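Local coordinates for protein (superoxide dismutase) (Sulfolobus acidocaldarius, PDB 1B06) that destroys superoxide radicals with a single iron ion per subunit, converting them to hydrogen peroxide and molecular oxygen, at residues Y9-E22 and H81-A94. Numbering follows the deposited sequence.
Sequences YEFPQLPYKVDALE and HKLHAIYWNNMAPA. With FE (Fe (III) ion), chain G.
With chi1 at 32°, wedged between its own backbone N and carbonyl carbon, Tyr16 aims its hydroxyl at the backbone carbonyl of Trp88, while the indole (chi1 -54°, CG anti to the carbonyl carbon) turns a face to Leu14. The contact lies in the alpha-hairpin domain of the iron/manganese superoxide dismutases: segment 9-22, extended at first and then folded into two type I turns, follows the last turns of helix 67-89 and the loop beyond. His84 of that helix binds the iron through NE2 alongside His33, Asp170, His174 and a water. Leu14, branched and apolar, places CD1 3.9 Å from the centroid of the indole five-membered ring, while Trp88 NE1 is hydrogen-bonded to His38 ND1. Tyrosine suits its place because its ring packs on Pro93 CD and its hydroxyl reaches a helix-end carbonyl. A phenylalanine here would probably leave Trp88 O without this donor and the segment less firmly tied. Leu21 CD1 meets Met91 CE at 3.5 Å, the flexible thioether bending at chi3. Tyr9 and His81 rings lie obliquely; Tyr9 OH hydrogen-bonds Asp141 and His81 NE2 Glu143, both of the second subunit. The Tyr16 OH to Trp88 O bond, 2.7 Å, lies in the carbonyl plane on a lone pair, with a C=O...OH angle of 119°.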
ATOM      1  N   TYR A   9      18.873  -5.898 -16.867  1.00 21.59           N
ATOM      2  CA  TYR A   9      18.348  -4.738 -17.576  1.00 19.56           C
ATOM      3  C   TYR A   9      19.469  -3.809 -18.012  1.00 19.86           C
ATOM      4  O   TYR A   9      20.517  -3.742 -17.372  1.00 17.15           O
ATOM      5  CB  TYR A   9      17.362  -3.974 -16.681  1.00 21.13           C
ATOM      6  CG  TYR A   9      16.074  -4.728 -16.434  1.00 16.15           C
ATOM      7  CD1 TYR A   9      15.077  -4.780 -17.409  1.00 18.99           C
ATOM      8  CD2 TYR A   9      15.875  -5.435 -15.250  1.00 16.29           C
ATOM      9  CE1 TYR A   9      13.914  -5.524 -17.213  1.00 17.12           C
ATOM     10  CE2 TYR A   9      14.716  -6.182 -15.045  1.00 13.51           C
ATOM     11  CZ  TYR A   9      13.746  -6.223 -16.032  1.00 16.66           C
ATOM     12  OH  TYR A   9      12.616  -6.978 -15.845  1.00 18.45           O
ATOM     13  N   GLU A  10      19.238  -3.095 -19.107  1.00 24.60           N
ATOM     14  CA  GLU A  10      20.217  -2.160 -19.633  1.00 27.40           C
ATOM     15  C   GLU A  10      19.728  -0.731 -19.460  1.00 26.97           C
ATOM     16  O   GLU A  10      18.547  -0.446 -19.643  1.00 30.10           O
ATOM     17  CB  GLU A  10      20.468  -2.436 -21.114  1.00 41.83           C
ATOM     18  CG  GLU A  10      21.823  -3.072 -21.398  1.00 66.65           C
ATOM     19  CD  GLU A  10      21.741  -4.194 -22.418  1.00 78.64           C
ATOM     20  OE1 GLU A  10      21.148  -3.975 -23.499  1.00 85.74           O
ATOM     21  OE2 GLU A  10      22.269  -5.294 -22.138  1.00 85.62           O
ATOM     22  N   PHE A  11      20.640   0.163 -19.095  1.00 23.02           N
ATOM     23  CA  PHE A  11      20.312   1.569 -18.913  1.00 23.48           C
ATOM     24  C   PHE A  11      20.154   2.191 -20.303  1.00 22.94           C
ATOM     25  O   PHE A  11      21.099   2.231 -21.089  1.00 21.11           O
ATOM     26  CB  PHE A  11      21.433   2.268 -18.134  1.00 23.53           C
ATOM     27  CG  PHE A  11      21.133   3.701 -17.774  1.00 25.52           C
ATOM     28  CD1 PHE A  11      19.950   4.041 -17.131  1.00 19.14           C
ATOM     29  CD2 PHE A  11      22.051   4.709 -18.058  1.00 26.06           C
ATOM     30  CE1 PHE A  11      19.685   5.354 -16.776  1.00 18.53           C
ATOM     31  CE2 PHE A  11      21.792   6.028 -17.706  1.00 22.92           C
ATOM     32  CZ  PHE A  11      20.603   6.347 -17.061  1.00 19.28           C
ATOM     33  N   PRO A  12      18.949   2.686 -20.617  1.00 21.48           N
ATOM     34  CA  PRO A  12      18.690   3.298 -21.923  1.00 24.18           C
ATOM     35  C   PRO A  12      19.321   4.680 -22.090  1.00 26.47           C
ATOM     36  O   PRO A  12      19.763   5.296 -21.121  1.00 24.03           O
ATOM     37  CB  PRO A  12      17.165   3.350 -21.992  1.00 22.12           C
ATOM     38  CG  PRO A  12      16.743   3.485 -20.567  1.00 23.85           C
ATOM     39  CD  PRO A  12      17.759   2.717 -19.746  1.00 19.06           C
ATOM     40  N   GLN A  13      19.357   5.158 -23.330  1.00 30.41           N
ATOM     41  CA  GLN A  13      19.919   6.466 -23.638  1.00 34.87           C
ATOM     42  C   GLN A  13      18.807   7.506 -23.655  1.00 30.01           C
ATOM     43  O   GLN A  13      17.673   7.196 -24.011  1.00 33.64           O
ATOM     44  CB  GLN A  13      20.602   6.442 -25.009  1.00 45.12           C
ATOM     45  CG  GLN A  13      21.829   5.553 -25.082  1.00 66.27           C
ATOM     46  CD  GLN A  13      23.103   6.336 -25.337  1.00 76.22           C
ATOM     47  OE1 GLN A  13      23.085   7.566 -25.412  1.00 83.27           O
ATOM     48  NE2 GLN A  13      24.219   5.624 -25.470  1.00 83.02           N
ATOM     49  N   LEU A  14      19.132   8.733 -23.260  1.00 24.12           N
ATOM     50  CA  LEU A  14      18.156   9.817 -23.268  1.00 23.32           C
ATOM     51  C   LEU A  14      17.915  10.158 -24.736  1.00 23.04           C
ATOM     52  O   LEU A  14      18.858  10.243 -25.518  1.00 27.22           O
ATOM     53  CB  LEU A  14      18.715  11.036 -22.524  1.00 22.86           C
ATOM     54  CG  LEU A  14      17.727  11.967 -21.819  1.00 18.67           C
ATOM     55  CD1 LEU A  14      16.982  11.210 -20.734  1.00 24.81           C
ATOM     56  CD2 LEU A  14      18.474  13.134 -21.221  1.00 23.52           C
ATOM     57  N   PRO A  15      16.649  10.347 -25.136  1.00 21.33           N
ATOM     58  CA  PRO A  15      16.332  10.674 -26.532  1.00 22.84           C
ATOM     59  C   PRO A  15      16.718  12.082 -26.998  1.00 21.83           C
ATOM     60  O   PRO A  15      16.547  12.417 -28.168  1.00 27.12           O
ATOM     61  CB  PRO A  15      14.819  10.442 -26.630  1.00 22.36           C
ATOM     62  CG  PRO A  15      14.408   9.843 -25.305  1.00 22.59           C
ATOM     63  CD  PRO A  15      15.438  10.249 -24.311  1.00 19.10           C
ATOM     64  N   TYR A  16      17.240  12.899 -26.090  1.00 21.43           N
ATOM     65  CA  TYR A  16      17.629  14.266 -26.425  1.00 20.26           C
ATOM     66  C   TYR A  16      18.649  14.750 -25.408  1.00 23.02           C
ATOM     67  O   TYR A  16      19.037  14.001 -24.510  1.00 21.91           O
ATOM     68  CB  TYR A  16      16.402  15.181 -26.397  1.00 18.15           C
ATOM     69  CG  TYR A  16      15.379  14.752 -25.372  1.00 15.47           C
ATOM     70  CD1 TYR A  16      15.629  14.903 -24.010  1.00 15.21           C
ATOM     71  CD2 TYR A  16      14.193  14.137 -25.760  1.00 12.20           C
ATOM     72  CE1 TYR A  16      14.729  14.447 -23.060  1.00 18.28           C
ATOM     73  CE2 TYR A  16      13.282  13.675 -24.819  1.00 15.84           C
ATOM     74  CZ  TYR A  16      13.556  13.830 -23.473  1.00 18.19           C
ATOM     75  OH  TYR A  16      12.671  13.352 -22.537  1.00 16.35           O
ATOM     76  N   LYS A  17      19.086  16.000 -25.548  1.00 25.86           N
ATOM     77  CA  LYS A  17      20.057  16.574 -24.624  1.00 26.16           C
ATOM     78  C   LYS A  17      19.347  16.914 -23.324  1.00 24.51           C
ATOM     79  O   LYS A  17      18.149  17.182 -23.326  1.00 26.68           O
ATOM     80  CB  LYS A  17      20.686  17.824 -25.231  1.00 32.32           C
ATOM     81  CG  LYS A  17      21.521  17.542 -26.464  1.00 40.52           C
ATOM     82  CD  LYS A  17      22.545  18.640 -26.700  1.00 52.27           C
ATOM     83  CE  LYS A  17      23.108  18.581 -28.115  1.00 60.45           C
ATOM     84  NZ  LYS A  17      24.289  19.476 -28.289  1.00 65.70           N
ATOM     85  N   VAL A  18      20.086  16.907 -22.218  1.00 25.13           N
ATOM     86  CA  VAL A  18      19.496  17.177 -20.907  1.00 27.13           C
ATOM     87  C   VAL A  18      18.874  18.558 -20.749  1.00 25.57           C
ATOM     88  O   VAL A  18      18.150  18.804 -19.786  1.00 24.28           O
ATOM     89  CB  VAL A  18      20.524  16.983 -19.769  1.00 25.08           C
ATOM     90  CG1 VAL A  18      21.011  15.547 -19.751  1.00 27.54           C
ATOM     91  CG2 VAL A  18      21.685  17.939 -19.943  1.00 29.22           C
ATOM     92  N   ASP A  19      19.155  19.460 -21.685  1.00 24.85           N
ATOM     93  CA  ASP A  19      18.596  20.804 -21.611  1.00 24.23           C
ATOM     94  C   ASP A  19      17.570  21.044 -22.710  1.00 22.71           C
ATOM     95  O   ASP A  19      17.144  22.177 -22.927  1.00 26.66           O
ATOM     96  CB  ASP A  19      19.710  21.849 -21.706  1.00 27.24           C
ATOM     97  CG  ASP A  19      20.402  21.849 -23.058  1.00 31.60           C
ATOM     98  OD1 ASP A  19      20.188  20.907 -23.847  1.00 34.49           O
ATOM     99  OD2 ASP A  19      21.164  22.797 -23.335  1.00 36.27           O
ATOM    100  N   ALA A  20      17.166  19.973 -23.390  1.00 20.61           N
ATOM    101  CA  ALA A  20      16.194  20.070 -24.476  1.00 17.73           C
ATOM    102  C   ALA A  20      14.754  20.378 -24.045  1.00 22.37           C
ATOM    103  O   ALA A  20      13.933  20.788 -24.872  1.00 16.68           O
ATOM    104  CB  ALA A  20      16.218  18.790 -25.299  1.00 16.96           C
ATOM    105  N   LEU A  21      14.437  20.185 -22.768  1.00 22.98           N
ATOM    106  CA  LEU A  21      13.079  20.441 -22.289  1.00 21.34           C
ATOM    107  C   LEU A  21      12.909  21.803 -21.619  1.00 23.40           C
ATOM    108  O   LEU A  21      11.831  22.124 -21.119  1.00 22.84           O
ATOM    109  CB  LEU A  21      12.648  19.338 -21.321  1.00 13.97           C
ATOM    110  CG  LEU A  21      12.657  17.919 -21.890  1.00 21.92           C
ATOM    111  CD1 LEU A  21      12.145  16.937 -20.834  1.00 19.89           C
ATOM    112  CD2 LEU A  21      11.790  17.863 -23.136  1.00 16.63           C
ATOM    113  N   GLU A  22      13.969  22.605 -21.603  1.00 22.82           N
ATOM    114  CA  GLU A  22      13.896  23.925 -20.994  1.00 21.88           C
ATOM    115  C   GLU A  22      12.987  24.799 -21.849  1.00 18.63           C
ATOM    116  O   GLU A  22      12.904  24.605 -23.059  1.00 20.96           O
ATOM    117  CB  GLU A  22      15.288  24.537 -20.908  1.00 20.65           C
ATOM    118  CG  GLU A  22      15.701  24.870 -19.495  1.00 31.23           C
ATOM    119  CD  GLU A  22      17.139  24.512 -19.219  1.00 33.29           C
ATOM    120  OE1 GLU A  22      17.892  24.337 -20.195  1.00 41.00           O
ATOM    121  OE2 GLU A  22      17.517  24.408 -18.033  1.00 38.39           O
ATOM    122  N   HIS A  81      12.391   1.684 -13.350  1.00 16.25           N
ATOM    123  CA  HIS A  81      13.131   1.719 -14.603  1.00 17.26           C
ATOM    124  C   HIS A  81      12.193   1.823 -15.819  1.00 16.37           C
ATOM    125  O   HIS A  81      12.297   2.753 -16.624  1.00 16.84           O
ATOM    126  CB  HIS A  81      14.020   0.463 -14.694  1.00 15.22           C
ATOM    127  CG  HIS A  81      14.304   0.006 -16.092  1.00 14.46           C
ATOM    128  ND1 HIS A  81      14.945   0.798 -17.020  1.00 13.74           N
ATOM    129  CD2 HIS A  81      14.036  -1.166 -16.717  1.00 14.32           C
ATOM    130  CE1 HIS A  81      15.059   0.135 -18.157  1.00 16.35           C
ATOM    131  NE2 HIS A  81      14.517  -1.059 -18.000  1.00 17.73           N
ATOM    132  N   LYS A  82      11.265   0.881 -15.934  1.00 13.81           N
ATOM    133  CA  LYS A  82      10.336   0.855 -17.055  1.00  9.69           C
ATOM    134  C   LYS A  82       9.510   2.123 -17.214  1.00 14.68           C
ATOM    135  O   LYS A  82       9.320   2.606 -18.330  1.00 18.37           O
ATOM    136  CB  LYS A  82       9.410  -0.353 -16.929  1.00 15.29           C
ATOM    137  CG  LYS A  82      10.153  -1.691 -16.926  1.00 17.01           C
ATOM    138  CD  LYS A  82       9.211  -2.866 -17.153  1.00 16.44           C
ATOM    139  CE  LYS A  82       9.989  -4.139 -17.465  1.00 13.27           C
ATOM    140  NZ  LYS A  82      10.211  -4.324 -18.936  1.00 17.09           N
ATOM    141  N   LEU A  83       9.020   2.667 -16.106  1.00 13.61           N
ATOM    142  CA  LEU A  83       8.204   3.872 -16.164  1.00 12.54           C
ATOM    143  C   LEU A  83       9.009   5.094 -16.588  1.00 14.33           C
ATOM    144  O   LEU A  83       8.500   5.961 -17.300  1.00 13.85           O
ATOM    145  CB  LEU A  83       7.540   4.126 -14.811  1.00 11.43           C
ATOM    146  CG  LEU A  83       6.457   3.123 -14.396  1.00 13.18           C
ATOM    147  CD1 LEU A  83       5.809   3.605 -13.113  1.00 14.82           C
ATOM    148  CD2 LEU A  83       5.414   2.973 -15.497  1.00 12.12           C
ATOM    149  N   HIS A  84      10.262   5.173 -16.153  1.00 12.45           N
ATOM    150  CA  HIS A  84      11.103   6.301 -16.527  1.00 15.28           C
ATOM    151  C   HIS A  84      11.454   6.204 -18.007  1.00 18.42           C
ATOM    152  O   HIS A  84      11.560   7.216 -18.697  1.00 21.21           O
ATOM    153  CB  HIS A  84      12.375   6.324 -15.680  1.00 15.65           C
ATOM    154  CG  HIS A  84      12.198   7.018 -14.370  1.00 10.44           C
ATOM    155  ND1 HIS A  84      11.762   6.365 -13.239  1.00 15.93           N
ATOM    156  CD2 HIS A  84      12.325   8.320 -14.028  1.00 13.96           C
ATOM    157  CE1 HIS A  84      11.624   7.236 -12.256  1.00 16.77           C
ATOM    158  NE2 HIS A  84      11.959   8.431 -12.710  1.00 15.00           N
ATOM    159  N   ALA A  85      11.618   4.978 -18.491  1.00 17.75           N
ATOM    160  CA  ALA A  85      11.944   4.745 -19.888  1.00 15.26           C
ATOM    161  C   ALA A  85      10.817   5.257 -20.782  1.00 15.39           C
ATOM    162  O   ALA A  85      11.065   5.811 -21.851  1.00 18.92           O
ATOM    163  CB  ALA A  85      12.173   3.266 -20.127  1.00 13.09           C
ATOM    164  N   ILE A  86       9.576   5.069 -20.352  1.00 17.01           N
ATOM    165  CA  ILE A  86       8.441   5.548 -21.134  1.00 15.82           C
ATOM    166  C   ILE A  86       8.370   7.075 -21.039  1.00 17.44           C
ATOM    167  O   ILE A  86       8.151   7.766 -22.034  1.00 20.13           O
ATOM    168  CB  ILE A  86       7.114   4.966 -20.606  1.00 14.54           C
ATOM    169  CG1 ILE A  86       7.094   3.451 -20.806  1.00 14.52           C
ATOM    170  CG2 ILE A  86       5.941   5.601 -21.334  1.00 10.62           C
ATOM    171  CD1 ILE A  86       6.071   2.734 -19.943  1.00 11.12           C
ATOM    172  N   TYR A  87       8.562   7.580 -19.824  1.00 16.49           N
ATOM    173  CA  TYR A  87       8.521   9.008 -19.524  1.00 13.43           C
ATOM    174  C   TYR A  87       9.416   9.847 -20.442  1.00 18.04           C
ATOM    175  O   TYR A  87       8.964  10.845 -21.008  1.00 14.31           O
ATOM    176  CB  TYR A  87       8.916   9.206 -18.059  1.00 15.90           C
ATOM    177  CG  TYR A  87       8.913  10.631 -17.548  1.00 12.24           C
ATOM    178  CD1 TYR A  87       7.781  11.439 -17.659  1.00 15.99           C
ATOM    179  CD2 TYR A  87      10.030  11.150 -16.898  1.00 15.51           C
ATOM    180  CE1 TYR A  87       7.765  12.742 -17.123  1.00 16.63           C
ATOM    181  CE2 TYR A  87      10.028  12.440 -16.361  1.00 16.25           C
ATOM    182  CZ  TYR A  87       8.897  13.230 -16.474  1.00 16.75           C
ATOM    183  OH  TYR A  87       8.905  14.497 -15.933  1.00 16.29           O
ATOM    184  N   TRP A  88      10.677   9.440 -20.598  1.00 17.04           N
ATOM    185  CA  TRP A  88      11.611  10.175 -21.450  1.00 16.81           C
ATOM    186  C   TRP A  88      11.121  10.238 -22.892  1.00 16.12           C
ATOM    187  O   TRP A  88      11.209  11.276 -23.538  1.00 20.29           O
ATOM    188  CB  TRP A  88      13.001   9.535 -21.439  1.00 13.00           C
ATOM    189  CG  TRP A  88      13.607   9.335 -20.076  1.00 15.28           C
ATOM    190  CD1 TRP A  88      14.232   8.211 -19.624  1.00 14.90           C
ATOM    191  CD2 TRP A  88      13.660  10.283 -19.000  1.00 16.45           C
ATOM    192  NE1 TRP A  88      14.671   8.394 -18.336  1.00 19.59           N
ATOM    193  CE2 TRP A  88      14.334   9.656 -17.926  1.00 18.33           C
ATOM    194  CE3 TRP A  88      13.205  11.598 -18.836  1.00 19.62           C
ATOM    195  CZ2 TRP A  88      14.565  10.300 -16.702  1.00 13.10           C
ATOM    196  CZ3 TRP A  88      13.436  12.240 -17.615  1.00 18.01           C
ATOM    197  CH2 TRP A  88      14.111  11.586 -16.567  1.00 19.06           C
ATOM    198  N   ASN A  89      10.605   9.121 -23.392  1.00 14.76           N
ATOM    199  CA  ASN A  89      10.117   9.048 -24.762  1.00 13.84           C
ATOM    200  C   ASN A  89       8.755   9.703 -24.941  1.00 15.98           C
ATOM    201  O   ASN A  89       8.371  10.060 -26.058  1.00 16.74           O
ATOM    202  CB  ASN A  89      10.034   7.592 -25.208  1.00 17.76           C
ATOM    203  CG  ASN A  89      11.393   6.999 -25.490  1.00 21.91           C
ATOM    204  OD1 ASN A  89      12.148   7.523 -26.299  1.00 28.58           O
ATOM    205  ND2 ASN A  89      11.713   5.902 -24.821  1.00 30.45           N
ATOM    206  N   ASN A  90       8.032   9.862 -23.838  1.00 13.39           N
ATOM    207  CA  ASN A  90       6.701  10.455 -23.869  1.00 11.90           C
ATOM    208  C   ASN A  90       6.755  11.980 -23.856  1.00 14.76           C
ATOM    209  O   ASN A  90       5.720  12.644 -23.812  1.00 11.89           O
ATOM    210  CB  ASN A  90       5.887   9.950 -22.676  1.00 13.12           C
ATOM    211  CG  ASN A  90       4.394   9.893 -22.960  1.00 18.81           C
ATOM    212  OD1 ASN A  90       3.951   9.334 -23.969  1.00 20.57           O
ATOM    213  ND2 ASN A  90       3.608  10.472 -22.062  1.00 13.24           N
ATOM    214  N   MET A  91       7.970  12.521 -23.885  1.00 13.42           N
ATOM    215  CA  MET A  91       8.191  13.966 -23.906  1.00 16.83           C
ATOM    216  C   MET A  91       9.053  14.309 -25.128  1.00 17.23           C
ATOM    217  O   MET A  91       9.716  13.438 -25.691  1.00 16.55           O
ATOM    218  CB  MET A  91       8.894  14.417 -22.622  1.00 16.09           C
ATOM    219  CG  MET A  91       8.037  14.293 -21.370  1.00 17.88           C
ATOM    220  SD  MET A  91       8.720  15.116 -19.921  1.00 17.79           S
ATOM    221  CE  MET A  91      10.277  14.174 -19.678  1.00 14.61           C
ATOM    222  N   ALA A  92       9.039  15.571 -25.543  1.00 19.42           N
ATOM    223  CA  ALA A  92       9.822  15.998 -26.691  1.00 18.45           C
ATOM    224  C   ALA A  92      10.170  17.467 -26.539  1.00 24.47           C
ATOM    225  O   ALA A  92       9.434  18.218 -25.903  1.00 28.66           O
ATOM    226  CB  ALA A  92       9.031  15.776 -27.970  1.00 15.62           C
ATOM    227  N   PRO A  93      11.310  17.895 -27.108  1.00 28.90           N
ATOM    228  CA  PRO A  93      11.738  19.297 -27.024  1.00 32.38           C
ATOM    229  C   PRO A  93      10.625  20.282 -27.374  1.00 37.27           C
ATOM    230  O   PRO A  93       9.792  20.015 -28.243  1.00 33.63           O
ATOM    231  CB  PRO A  93      12.905  19.371 -28.003  1.00 27.21           C
ATOM    232  CG  PRO A  93      13.462  17.985 -28.003  1.00 29.42           C
ATOM    233  CD  PRO A  93      12.280  17.071 -27.851  1.00 28.03           C
ATOM    234  N   ALA A  94      10.629  21.417 -26.682  1.00 48.14           N
ATOM    235  CA  ALA A  94       9.644  22.484 -26.859  1.00 57.71           C
ATOM    236  C   ALA A  94       8.877  22.484 -28.181  1.00 61.74           C
ATOM    237  O   ALA A  94       7.651  22.350 -28.201  1.00 65.00           O
ATOM    238  CB  ALA A  94      10.326  23.830 -26.662  1.00 63.54           C
TER
HETATM  239 FE    FE G 322      11.246  10.122 -11.508  1.00 18.06          FE
HETATM  240  O   HOH W   1      10.010   8.841 -10.434  1.00 15.16           O